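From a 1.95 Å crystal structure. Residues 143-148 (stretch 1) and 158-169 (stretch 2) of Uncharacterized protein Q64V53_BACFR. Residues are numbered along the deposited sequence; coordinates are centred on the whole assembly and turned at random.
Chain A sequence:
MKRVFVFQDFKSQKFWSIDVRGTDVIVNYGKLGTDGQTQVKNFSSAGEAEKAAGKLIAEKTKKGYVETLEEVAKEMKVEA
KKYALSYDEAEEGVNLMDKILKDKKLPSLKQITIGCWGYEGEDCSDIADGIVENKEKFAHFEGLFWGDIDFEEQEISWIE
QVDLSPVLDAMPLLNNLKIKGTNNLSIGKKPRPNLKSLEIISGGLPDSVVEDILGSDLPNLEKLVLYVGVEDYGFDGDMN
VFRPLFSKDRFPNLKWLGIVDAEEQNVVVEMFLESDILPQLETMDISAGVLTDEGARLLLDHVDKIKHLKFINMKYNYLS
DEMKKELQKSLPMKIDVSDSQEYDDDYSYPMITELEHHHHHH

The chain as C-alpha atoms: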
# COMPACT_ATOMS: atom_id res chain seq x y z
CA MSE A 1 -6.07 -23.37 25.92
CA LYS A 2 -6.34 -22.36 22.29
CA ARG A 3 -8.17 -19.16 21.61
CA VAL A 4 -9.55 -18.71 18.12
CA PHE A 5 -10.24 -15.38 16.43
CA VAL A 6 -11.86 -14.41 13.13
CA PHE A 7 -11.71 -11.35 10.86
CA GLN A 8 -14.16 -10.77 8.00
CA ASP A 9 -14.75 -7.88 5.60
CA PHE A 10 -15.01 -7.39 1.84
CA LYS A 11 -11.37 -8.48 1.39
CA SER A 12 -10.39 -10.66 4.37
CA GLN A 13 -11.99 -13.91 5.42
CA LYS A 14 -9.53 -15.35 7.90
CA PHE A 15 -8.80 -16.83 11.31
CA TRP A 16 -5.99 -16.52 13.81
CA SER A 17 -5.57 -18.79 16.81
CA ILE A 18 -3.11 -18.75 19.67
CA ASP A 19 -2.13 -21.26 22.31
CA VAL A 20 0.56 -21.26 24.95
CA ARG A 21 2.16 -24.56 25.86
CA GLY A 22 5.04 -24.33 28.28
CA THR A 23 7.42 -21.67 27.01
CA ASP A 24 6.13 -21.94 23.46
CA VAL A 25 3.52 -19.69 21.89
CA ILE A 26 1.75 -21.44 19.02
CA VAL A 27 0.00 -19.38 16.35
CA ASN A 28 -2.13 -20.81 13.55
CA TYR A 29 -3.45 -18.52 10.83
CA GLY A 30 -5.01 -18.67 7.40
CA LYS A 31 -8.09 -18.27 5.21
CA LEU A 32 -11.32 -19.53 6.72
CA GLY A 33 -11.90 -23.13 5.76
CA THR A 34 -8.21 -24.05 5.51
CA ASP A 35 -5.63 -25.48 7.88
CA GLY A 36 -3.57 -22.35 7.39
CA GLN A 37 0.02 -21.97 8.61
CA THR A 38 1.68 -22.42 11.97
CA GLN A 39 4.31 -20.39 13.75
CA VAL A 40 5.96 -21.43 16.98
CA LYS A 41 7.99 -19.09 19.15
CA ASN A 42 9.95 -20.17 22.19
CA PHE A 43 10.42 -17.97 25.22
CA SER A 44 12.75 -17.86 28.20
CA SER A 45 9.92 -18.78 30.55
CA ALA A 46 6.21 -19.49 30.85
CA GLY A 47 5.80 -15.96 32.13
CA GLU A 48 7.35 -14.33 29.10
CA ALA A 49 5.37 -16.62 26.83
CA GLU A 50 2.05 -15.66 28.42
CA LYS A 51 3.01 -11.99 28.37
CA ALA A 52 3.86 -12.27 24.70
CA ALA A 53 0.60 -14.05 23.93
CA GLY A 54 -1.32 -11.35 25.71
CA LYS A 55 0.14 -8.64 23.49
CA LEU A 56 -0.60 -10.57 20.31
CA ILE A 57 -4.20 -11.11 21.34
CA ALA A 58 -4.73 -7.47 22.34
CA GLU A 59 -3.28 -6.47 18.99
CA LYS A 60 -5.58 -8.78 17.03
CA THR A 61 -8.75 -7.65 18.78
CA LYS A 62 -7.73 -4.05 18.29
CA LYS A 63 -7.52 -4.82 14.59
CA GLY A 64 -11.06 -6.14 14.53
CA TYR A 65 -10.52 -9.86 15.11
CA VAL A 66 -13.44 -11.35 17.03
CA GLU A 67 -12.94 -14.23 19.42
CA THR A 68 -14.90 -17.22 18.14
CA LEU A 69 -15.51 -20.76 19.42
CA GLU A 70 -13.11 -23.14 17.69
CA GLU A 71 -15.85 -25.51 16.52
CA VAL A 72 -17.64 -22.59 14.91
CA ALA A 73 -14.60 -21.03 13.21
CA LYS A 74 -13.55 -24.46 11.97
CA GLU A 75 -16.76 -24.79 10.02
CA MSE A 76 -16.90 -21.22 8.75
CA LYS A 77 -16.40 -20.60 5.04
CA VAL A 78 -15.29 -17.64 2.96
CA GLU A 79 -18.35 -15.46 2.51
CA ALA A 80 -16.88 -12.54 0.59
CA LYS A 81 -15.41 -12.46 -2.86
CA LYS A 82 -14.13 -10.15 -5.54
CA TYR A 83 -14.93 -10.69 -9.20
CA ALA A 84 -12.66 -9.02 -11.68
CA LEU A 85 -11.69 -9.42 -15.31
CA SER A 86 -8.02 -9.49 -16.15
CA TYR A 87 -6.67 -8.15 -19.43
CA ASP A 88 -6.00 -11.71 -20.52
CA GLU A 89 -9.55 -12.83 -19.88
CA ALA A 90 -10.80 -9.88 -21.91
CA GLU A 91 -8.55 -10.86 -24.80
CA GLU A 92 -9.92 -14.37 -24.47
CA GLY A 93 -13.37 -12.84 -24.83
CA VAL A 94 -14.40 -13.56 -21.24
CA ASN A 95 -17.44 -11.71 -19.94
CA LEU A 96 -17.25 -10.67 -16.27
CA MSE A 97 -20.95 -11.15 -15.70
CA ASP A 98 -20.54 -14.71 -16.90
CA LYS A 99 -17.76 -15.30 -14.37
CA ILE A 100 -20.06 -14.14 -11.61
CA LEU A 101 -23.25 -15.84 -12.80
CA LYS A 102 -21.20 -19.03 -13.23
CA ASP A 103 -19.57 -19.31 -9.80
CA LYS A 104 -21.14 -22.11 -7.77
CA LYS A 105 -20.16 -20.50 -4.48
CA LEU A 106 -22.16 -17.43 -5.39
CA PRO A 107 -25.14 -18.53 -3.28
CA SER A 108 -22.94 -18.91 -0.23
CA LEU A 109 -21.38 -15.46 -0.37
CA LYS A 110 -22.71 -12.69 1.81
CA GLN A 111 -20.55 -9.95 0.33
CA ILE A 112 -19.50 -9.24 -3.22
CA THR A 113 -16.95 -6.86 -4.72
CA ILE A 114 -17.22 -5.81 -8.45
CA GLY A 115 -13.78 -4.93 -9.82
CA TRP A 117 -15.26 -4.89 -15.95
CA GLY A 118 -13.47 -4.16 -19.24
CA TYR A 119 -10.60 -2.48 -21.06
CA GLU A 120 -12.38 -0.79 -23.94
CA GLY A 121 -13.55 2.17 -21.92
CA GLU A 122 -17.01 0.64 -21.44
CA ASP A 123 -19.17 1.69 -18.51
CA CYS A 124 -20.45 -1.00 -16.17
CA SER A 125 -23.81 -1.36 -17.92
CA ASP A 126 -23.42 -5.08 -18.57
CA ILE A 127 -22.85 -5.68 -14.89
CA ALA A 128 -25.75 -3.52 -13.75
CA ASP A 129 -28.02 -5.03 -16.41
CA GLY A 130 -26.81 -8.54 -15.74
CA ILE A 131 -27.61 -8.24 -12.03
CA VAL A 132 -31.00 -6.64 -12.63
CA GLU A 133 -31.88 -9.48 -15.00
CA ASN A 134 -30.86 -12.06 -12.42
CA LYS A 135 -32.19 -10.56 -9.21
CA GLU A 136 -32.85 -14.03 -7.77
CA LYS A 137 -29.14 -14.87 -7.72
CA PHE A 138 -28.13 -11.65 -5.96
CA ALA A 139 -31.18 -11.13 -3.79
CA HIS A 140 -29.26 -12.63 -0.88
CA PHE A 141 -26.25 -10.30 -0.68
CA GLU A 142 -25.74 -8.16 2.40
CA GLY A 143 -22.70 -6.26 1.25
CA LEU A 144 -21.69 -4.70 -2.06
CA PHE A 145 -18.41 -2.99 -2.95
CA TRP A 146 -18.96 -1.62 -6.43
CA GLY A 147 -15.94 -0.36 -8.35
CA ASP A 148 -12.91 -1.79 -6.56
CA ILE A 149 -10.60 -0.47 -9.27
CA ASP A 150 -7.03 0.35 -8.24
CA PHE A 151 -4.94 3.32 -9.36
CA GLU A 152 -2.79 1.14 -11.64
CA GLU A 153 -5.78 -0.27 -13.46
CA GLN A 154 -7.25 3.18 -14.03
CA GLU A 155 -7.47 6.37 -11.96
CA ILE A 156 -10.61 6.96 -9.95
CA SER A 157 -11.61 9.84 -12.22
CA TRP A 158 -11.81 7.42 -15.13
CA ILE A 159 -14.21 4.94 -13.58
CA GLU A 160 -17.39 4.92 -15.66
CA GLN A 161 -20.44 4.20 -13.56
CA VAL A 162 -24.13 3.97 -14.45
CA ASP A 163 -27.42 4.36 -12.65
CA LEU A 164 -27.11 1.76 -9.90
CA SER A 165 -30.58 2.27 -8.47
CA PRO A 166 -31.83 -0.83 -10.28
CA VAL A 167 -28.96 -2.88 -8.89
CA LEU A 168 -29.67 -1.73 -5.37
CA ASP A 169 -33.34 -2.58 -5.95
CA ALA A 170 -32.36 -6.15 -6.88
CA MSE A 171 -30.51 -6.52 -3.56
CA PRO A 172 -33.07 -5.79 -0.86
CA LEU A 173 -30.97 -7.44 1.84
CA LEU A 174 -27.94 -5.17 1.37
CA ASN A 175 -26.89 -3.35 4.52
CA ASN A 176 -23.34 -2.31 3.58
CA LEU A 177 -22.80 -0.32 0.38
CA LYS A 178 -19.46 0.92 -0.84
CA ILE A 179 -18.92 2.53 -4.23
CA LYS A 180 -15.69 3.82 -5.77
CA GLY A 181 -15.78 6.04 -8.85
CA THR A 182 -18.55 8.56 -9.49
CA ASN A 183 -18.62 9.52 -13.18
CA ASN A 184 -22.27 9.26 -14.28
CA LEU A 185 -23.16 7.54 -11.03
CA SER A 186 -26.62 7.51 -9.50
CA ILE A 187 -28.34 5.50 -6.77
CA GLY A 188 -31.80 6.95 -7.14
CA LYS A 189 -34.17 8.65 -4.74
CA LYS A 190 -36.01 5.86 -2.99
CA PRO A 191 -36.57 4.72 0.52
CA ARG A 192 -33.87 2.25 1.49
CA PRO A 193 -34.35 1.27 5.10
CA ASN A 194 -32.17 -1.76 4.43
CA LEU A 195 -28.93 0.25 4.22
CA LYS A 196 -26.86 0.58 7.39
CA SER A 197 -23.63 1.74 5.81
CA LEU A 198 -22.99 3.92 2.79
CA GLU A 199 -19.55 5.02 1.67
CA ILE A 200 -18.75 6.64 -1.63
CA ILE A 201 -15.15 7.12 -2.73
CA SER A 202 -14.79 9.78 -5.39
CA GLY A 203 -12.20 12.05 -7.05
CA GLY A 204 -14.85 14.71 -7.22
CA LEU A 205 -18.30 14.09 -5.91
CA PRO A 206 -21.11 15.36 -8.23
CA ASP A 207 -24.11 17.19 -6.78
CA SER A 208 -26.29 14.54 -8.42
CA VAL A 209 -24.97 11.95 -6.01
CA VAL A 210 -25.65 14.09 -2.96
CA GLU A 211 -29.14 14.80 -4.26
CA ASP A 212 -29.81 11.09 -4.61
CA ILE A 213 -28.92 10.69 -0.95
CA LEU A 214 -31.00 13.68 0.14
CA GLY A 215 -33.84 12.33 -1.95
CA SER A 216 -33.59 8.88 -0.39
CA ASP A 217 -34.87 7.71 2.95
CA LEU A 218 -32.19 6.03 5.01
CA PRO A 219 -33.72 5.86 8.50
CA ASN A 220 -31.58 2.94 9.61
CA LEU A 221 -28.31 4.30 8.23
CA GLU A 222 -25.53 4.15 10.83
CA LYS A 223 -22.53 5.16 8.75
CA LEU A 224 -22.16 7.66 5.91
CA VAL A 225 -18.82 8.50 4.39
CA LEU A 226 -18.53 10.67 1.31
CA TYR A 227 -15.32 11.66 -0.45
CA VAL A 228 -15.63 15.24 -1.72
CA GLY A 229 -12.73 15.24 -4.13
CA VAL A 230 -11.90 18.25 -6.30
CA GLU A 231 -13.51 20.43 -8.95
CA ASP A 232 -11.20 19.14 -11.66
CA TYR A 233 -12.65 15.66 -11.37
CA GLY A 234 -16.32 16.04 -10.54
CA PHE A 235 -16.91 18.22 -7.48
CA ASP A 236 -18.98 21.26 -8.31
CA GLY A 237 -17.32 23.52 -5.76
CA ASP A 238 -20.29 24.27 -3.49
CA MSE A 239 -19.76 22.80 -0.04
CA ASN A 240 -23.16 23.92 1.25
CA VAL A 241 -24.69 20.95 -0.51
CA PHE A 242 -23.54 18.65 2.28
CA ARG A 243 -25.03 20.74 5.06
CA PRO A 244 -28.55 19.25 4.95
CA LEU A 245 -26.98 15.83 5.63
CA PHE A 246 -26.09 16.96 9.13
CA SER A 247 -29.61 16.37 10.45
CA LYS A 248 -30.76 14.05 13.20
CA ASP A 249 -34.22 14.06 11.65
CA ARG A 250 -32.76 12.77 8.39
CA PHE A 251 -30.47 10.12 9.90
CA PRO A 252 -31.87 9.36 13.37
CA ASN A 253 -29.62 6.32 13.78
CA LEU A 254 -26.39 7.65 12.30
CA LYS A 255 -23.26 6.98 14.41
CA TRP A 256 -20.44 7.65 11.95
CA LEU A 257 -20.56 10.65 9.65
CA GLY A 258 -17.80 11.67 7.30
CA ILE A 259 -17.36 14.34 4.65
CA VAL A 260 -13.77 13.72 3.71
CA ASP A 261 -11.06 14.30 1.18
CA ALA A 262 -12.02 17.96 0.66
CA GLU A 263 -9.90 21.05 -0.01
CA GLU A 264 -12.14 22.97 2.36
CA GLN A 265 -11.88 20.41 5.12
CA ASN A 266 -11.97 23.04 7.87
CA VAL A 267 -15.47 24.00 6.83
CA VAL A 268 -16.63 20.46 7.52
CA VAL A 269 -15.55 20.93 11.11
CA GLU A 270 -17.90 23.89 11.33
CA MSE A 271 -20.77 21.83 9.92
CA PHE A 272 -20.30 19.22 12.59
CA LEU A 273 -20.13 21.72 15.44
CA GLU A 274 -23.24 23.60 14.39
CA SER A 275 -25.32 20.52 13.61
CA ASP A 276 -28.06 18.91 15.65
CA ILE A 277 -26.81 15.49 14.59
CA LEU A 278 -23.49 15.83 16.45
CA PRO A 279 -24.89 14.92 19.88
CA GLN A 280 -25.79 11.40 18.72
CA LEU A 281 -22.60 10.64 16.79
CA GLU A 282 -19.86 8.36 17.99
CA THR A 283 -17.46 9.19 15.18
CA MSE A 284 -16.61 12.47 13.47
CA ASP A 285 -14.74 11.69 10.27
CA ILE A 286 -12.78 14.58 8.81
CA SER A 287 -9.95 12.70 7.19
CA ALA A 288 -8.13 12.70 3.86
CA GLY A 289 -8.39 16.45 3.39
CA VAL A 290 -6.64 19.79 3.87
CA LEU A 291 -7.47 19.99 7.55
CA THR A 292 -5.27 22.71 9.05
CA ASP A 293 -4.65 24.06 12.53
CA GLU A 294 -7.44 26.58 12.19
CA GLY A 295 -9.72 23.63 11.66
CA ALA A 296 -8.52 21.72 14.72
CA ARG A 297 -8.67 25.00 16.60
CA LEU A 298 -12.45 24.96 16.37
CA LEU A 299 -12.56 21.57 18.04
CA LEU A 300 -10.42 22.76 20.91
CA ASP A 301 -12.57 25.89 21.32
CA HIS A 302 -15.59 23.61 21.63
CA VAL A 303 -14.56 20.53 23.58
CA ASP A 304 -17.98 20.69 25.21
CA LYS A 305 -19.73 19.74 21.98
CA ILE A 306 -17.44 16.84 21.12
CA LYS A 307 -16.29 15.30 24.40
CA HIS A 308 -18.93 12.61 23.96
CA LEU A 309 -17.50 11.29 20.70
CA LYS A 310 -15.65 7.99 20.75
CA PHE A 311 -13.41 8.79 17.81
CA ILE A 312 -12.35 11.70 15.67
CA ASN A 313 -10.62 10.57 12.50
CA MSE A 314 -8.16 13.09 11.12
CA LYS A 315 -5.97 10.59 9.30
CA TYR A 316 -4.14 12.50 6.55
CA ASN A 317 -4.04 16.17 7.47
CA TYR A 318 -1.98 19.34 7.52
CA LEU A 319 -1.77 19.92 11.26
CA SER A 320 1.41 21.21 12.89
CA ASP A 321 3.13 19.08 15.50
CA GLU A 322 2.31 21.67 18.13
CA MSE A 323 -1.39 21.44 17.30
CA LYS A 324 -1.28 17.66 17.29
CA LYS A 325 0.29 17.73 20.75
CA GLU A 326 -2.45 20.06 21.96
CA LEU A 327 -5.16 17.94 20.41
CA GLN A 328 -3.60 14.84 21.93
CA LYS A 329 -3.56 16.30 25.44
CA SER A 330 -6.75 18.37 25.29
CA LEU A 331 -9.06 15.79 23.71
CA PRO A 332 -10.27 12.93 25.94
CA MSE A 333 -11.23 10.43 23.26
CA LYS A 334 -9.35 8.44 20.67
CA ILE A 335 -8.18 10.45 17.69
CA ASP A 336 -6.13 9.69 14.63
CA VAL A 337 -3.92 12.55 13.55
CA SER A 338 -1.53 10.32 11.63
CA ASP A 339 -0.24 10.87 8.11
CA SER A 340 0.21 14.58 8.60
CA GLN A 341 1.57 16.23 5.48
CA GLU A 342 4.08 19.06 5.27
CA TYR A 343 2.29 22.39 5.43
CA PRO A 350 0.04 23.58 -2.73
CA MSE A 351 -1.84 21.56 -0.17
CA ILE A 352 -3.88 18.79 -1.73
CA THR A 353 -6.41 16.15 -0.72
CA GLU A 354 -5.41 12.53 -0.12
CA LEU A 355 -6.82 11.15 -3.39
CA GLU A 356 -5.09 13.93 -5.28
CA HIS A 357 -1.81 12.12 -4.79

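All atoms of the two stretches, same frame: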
# COMPACT_ATOMS: atom_id res chain seq x y z
N GLY A 143 -23.72 -7.27 1.43
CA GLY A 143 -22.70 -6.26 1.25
C GLY A 143 -22.28 -6.17 -0.20
O GLY A 143 -22.13 -7.18 -0.87
N LEU A 144 -22.10 -4.94 -0.69
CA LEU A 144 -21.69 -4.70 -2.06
C LEU A 144 -20.64 -3.62 -2.15
O LEU A 144 -20.84 -2.51 -1.66
CB LEU A 144 -22.90 -4.28 -2.91
CG LEU A 144 -22.59 -3.76 -4.33
CD1 LEU A 144 -21.92 -4.86 -5.15
CD2 LEU A 144 -23.87 -3.29 -5.00
N PHE A 145 -19.50 -3.95 -2.76
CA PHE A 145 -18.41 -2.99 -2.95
C PHE A 145 -18.32 -2.91 -4.44
O PHE A 145 -17.75 -3.78 -5.08
CB PHE A 145 -17.09 -3.52 -2.35
CG PHE A 145 -15.91 -2.60 -2.52
CD1 PHE A 145 -16.04 -1.33 -3.08
CD2 PHE A 145 -14.65 -3.02 -2.12
CE1 PHE A 145 -14.91 -0.50 -3.23
CE2 PHE A 145 -13.52 -2.19 -2.27
CZ PHE A 145 -13.66 -0.93 -2.82
N TRP A 146 -18.90 -1.85 -4.99
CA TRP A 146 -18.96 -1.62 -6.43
C TRP A 146 -17.88 -0.69 -6.94
O TRP A 146 -17.84 0.48 -6.56
CB TRP A 146 -20.35 -1.05 -6.78
CG TRP A 146 -20.62 -0.94 -8.25
CD1 TRP A 146 -20.15 0.02 -9.11
CD2 TRP A 146 -21.41 -1.84 -9.04
NE1 TRP A 146 -20.59 -0.23 -10.39
CE2 TRP A 146 -21.37 -1.36 -10.38
CE3 TRP A 146 -22.14 -2.99 -8.75
CZ2 TRP A 146 -22.04 -2.01 -11.42
CZ3 TRP A 146 -22.81 -3.64 -9.79
CH2 TRP A 146 -22.76 -3.14 -11.11
N GLY A 147 -17.00 -1.19 -7.80
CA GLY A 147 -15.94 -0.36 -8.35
C GLY A 147 -14.57 -0.44 -7.69
O GLY A 147 -13.85 0.55 -7.63
N ASP A 148 -14.20 -1.63 -7.21
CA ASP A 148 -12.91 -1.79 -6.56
C ASP A 148 -11.84 -1.85 -7.63
O ASP A 148 -11.28 -2.91 -7.92
CB ASP A 148 -12.91 -3.04 -5.70
CG ASP A 148 -11.64 -3.20 -4.88
OD1 ASP A 148 -10.98 -2.18 -4.60
OD2 ASP A 148 -11.31 -4.35 -4.51
N TRP A 158 -11.52 8.06 -13.86
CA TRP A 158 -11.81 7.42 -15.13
C TRP A 158 -12.79 6.27 -15.01
O TRP A 158 -13.13 5.62 -16.00
CB TRP A 158 -10.52 6.92 -15.80
CG TRP A 158 -9.61 8.03 -16.21
CD1 TRP A 158 -8.62 8.62 -15.45
CD2 TRP A 158 -9.64 8.75 -17.45
NE1 TRP A 158 -8.04 9.66 -16.15
CE2 TRP A 158 -8.65 9.76 -17.37
CE3 TRP A 158 -10.42 8.64 -18.61
CZ2 TRP A 158 -8.42 10.65 -18.42
CZ3 TRP A 158 -10.18 9.52 -19.65
CH2 TRP A 158 -9.19 10.52 -19.55
N ILE A 159 -13.26 6.02 -13.80
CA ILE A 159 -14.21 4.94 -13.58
C ILE A 159 -15.54 5.38 -14.13
O ILE A 159 -16.06 6.43 -13.74
CB ILE A 159 -14.33 4.61 -12.08
CG1 ILE A 159 -12.96 4.24 -11.53
CG2 ILE A 159 -15.30 3.45 -11.86
CD1 ILE A 159 -12.94 3.99 -10.02
N GLU A 160 -16.10 4.60 -15.05
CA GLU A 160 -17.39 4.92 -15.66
C GLU A 160 -18.53 4.15 -15.05
O GLU A 160 -18.73 2.97 -15.35
CB GLU A 160 -17.35 4.66 -17.18
CG GLU A 160 -16.34 5.51 -17.93
CD GLU A 160 -16.48 6.99 -17.59
OE1 GLU A 160 -17.61 7.51 -17.64
OE2 GLU A 160 -15.45 7.62 -17.28
N GLN A 161 -19.31 4.83 -14.21
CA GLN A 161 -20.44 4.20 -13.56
C GLN A 161 -21.71 4.35 -14.36
O GLN A 161 -21.70 4.88 -15.47
CB GLN A 161 -20.63 4.80 -12.16
CG GLN A 161 -19.38 4.70 -11.28
CD GLN A 161 -19.10 3.28 -10.83
OE1 GLN A 161 -19.41 2.32 -11.53
NE2 GLN A 161 -18.49 3.14 -9.65
N VAL A 162 -22.82 3.88 -13.80
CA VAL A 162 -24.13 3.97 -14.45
C VAL A 162 -25.13 4.17 -13.35
O VAL A 162 -24.75 4.31 -12.19
CB VAL A 162 -24.49 2.67 -15.20
CG1 VAL A 162 -23.52 2.44 -16.36
CG2 VAL A 162 -24.45 1.50 -14.24
N ASP A 163 -26.41 4.21 -13.69
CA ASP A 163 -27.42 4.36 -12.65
C ASP A 163 -27.46 3.03 -11.93
O ASP A 163 -27.80 2.01 -12.52
CB ASP A 163 -28.78 4.66 -13.29
CG ASP A 163 -29.91 4.63 -12.30
OD1 ASP A 163 -29.67 4.87 -11.10
OD2 ASP A 163 -31.06 4.37 -12.72
N LEU A 164 -27.09 3.02 -10.65
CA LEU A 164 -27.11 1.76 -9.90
C LEU A 164 -28.37 1.55 -9.10
O LEU A 164 -28.48 0.58 -8.36
CB LEU A 164 -25.90 1.68 -8.96
CG LEU A 164 -24.48 1.62 -9.55
CD1 LEU A 164 -23.47 1.39 -8.42
CD2 LEU A 164 -24.38 0.50 -10.57
N SER A 165 -29.34 2.45 -9.23
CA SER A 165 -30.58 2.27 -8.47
C SER A 165 -31.24 0.93 -8.75
O SER A 165 -31.79 0.30 -7.85
CB SER A 165 -31.57 3.40 -8.75
OG SER A 165 -32.73 3.26 -7.95
N PRO A 166 -31.19 0.47 -10.01
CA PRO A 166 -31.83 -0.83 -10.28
C PRO A 166 -31.10 -1.99 -9.65
O PRO A 166 -31.70 -3.01 -9.31
CB PRO A 166 -31.82 -0.91 -11.81
CG PRO A 166 -31.93 0.53 -12.21
CD PRO A 166 -30.95 1.19 -11.27
N VAL A 167 -29.78 -1.84 -9.50
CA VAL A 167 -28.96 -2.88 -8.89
C VAL A 167 -29.25 -2.94 -7.42
O VAL A 167 -29.38 -4.02 -6.85
CB VAL A 167 -27.45 -2.61 -9.12
CG1 VAL A 167 -26.61 -3.59 -8.32
CG2 VAL A 167 -27.13 -2.75 -10.61
N LEU A 168 -29.36 -1.78 -6.78
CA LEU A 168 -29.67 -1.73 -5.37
C LEU A 168 -31.07 -2.28 -5.13
O LEU A 168 -31.34 -2.89 -4.10
CB LEU A 168 -29.56 -0.29 -4.84
CG LEU A 168 -28.17 0.37 -5.00
CD1 LEU A 168 -28.22 1.78 -4.44
CD2 LEU A 168 -27.09 -0.45 -4.30
N ASP A 169 -31.97 -2.07 -6.10
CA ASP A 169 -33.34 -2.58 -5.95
C ASP A 169 -33.39 -4.09 -6.02
O ASP A 169 -34.27 -4.70 -5.42
CB ASP A 169 -34.27 -2.00 -7.04
CG ASP A 169 -34.47 -0.49 -6.91
OD1 ASP A 169 -34.15 0.08 -5.85
OD2 ASP A 169 -34.96 0.12 -7.89

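The contact centres on the indole of Trp-146, the residue that gives up most surface to the other stretch. Leu-164 lies over one face of this ring: its CD1 sits 3.6 Å from the centroid of the five-membered ring of Trp-146 and almost on the ring normal, a CH-pi contact, while its CD2 comes within 3.5 Å of Trp-146 CZ2. A flat aromatic surface suits a branched leucine well, because both methyls can rest on it at once.

From there the apolar contact continues along the strand 143-146. Val-167 CG1 approaches Trp-146 CZ3 at 4.1 Å and Leu-144 CD2 at 4.3 Å, so one methyl bridges the two strand side chains. Leu-144 and Trp-146 are two residues apart, and strand alternation turns both toward the second stretch; Phe-145, between them, takes no part. Leu-168 CD2 extends the cluster, 4.4 Å from Leu-144 CD2.

The helix 165-169 runs roughly antiparallel to the strand, at 159°, with axes 11.6 Å apart at closest approach, a spacing filled by these side chains rather than by backbone bonding. The helix start is secured by Asp-163, whose OD1 accepts from Ser-165 N at 3.1 Å, a capping bond that satisfies an otherwise free amide. Leu-164 O then accepts from Leu-168 N at 3.0 Å.

Toward the polar edge, Gln-161 brings its amide to the rim of the indole. Trp-146 NE1 donates to Gln-161 OE1 at 3.0 Å, but the 134° angle at the hydrogen makes the bond weak. Beyond it the strand gives way to Gly-147, whose O lies 4.3 Å from Ile-159 CD1. Its positive phi (98°) suits glycine: a CB would be jammed against the carbonyl O of Trp-146 and would sit only 3.2 Å from Gln-161 NE2.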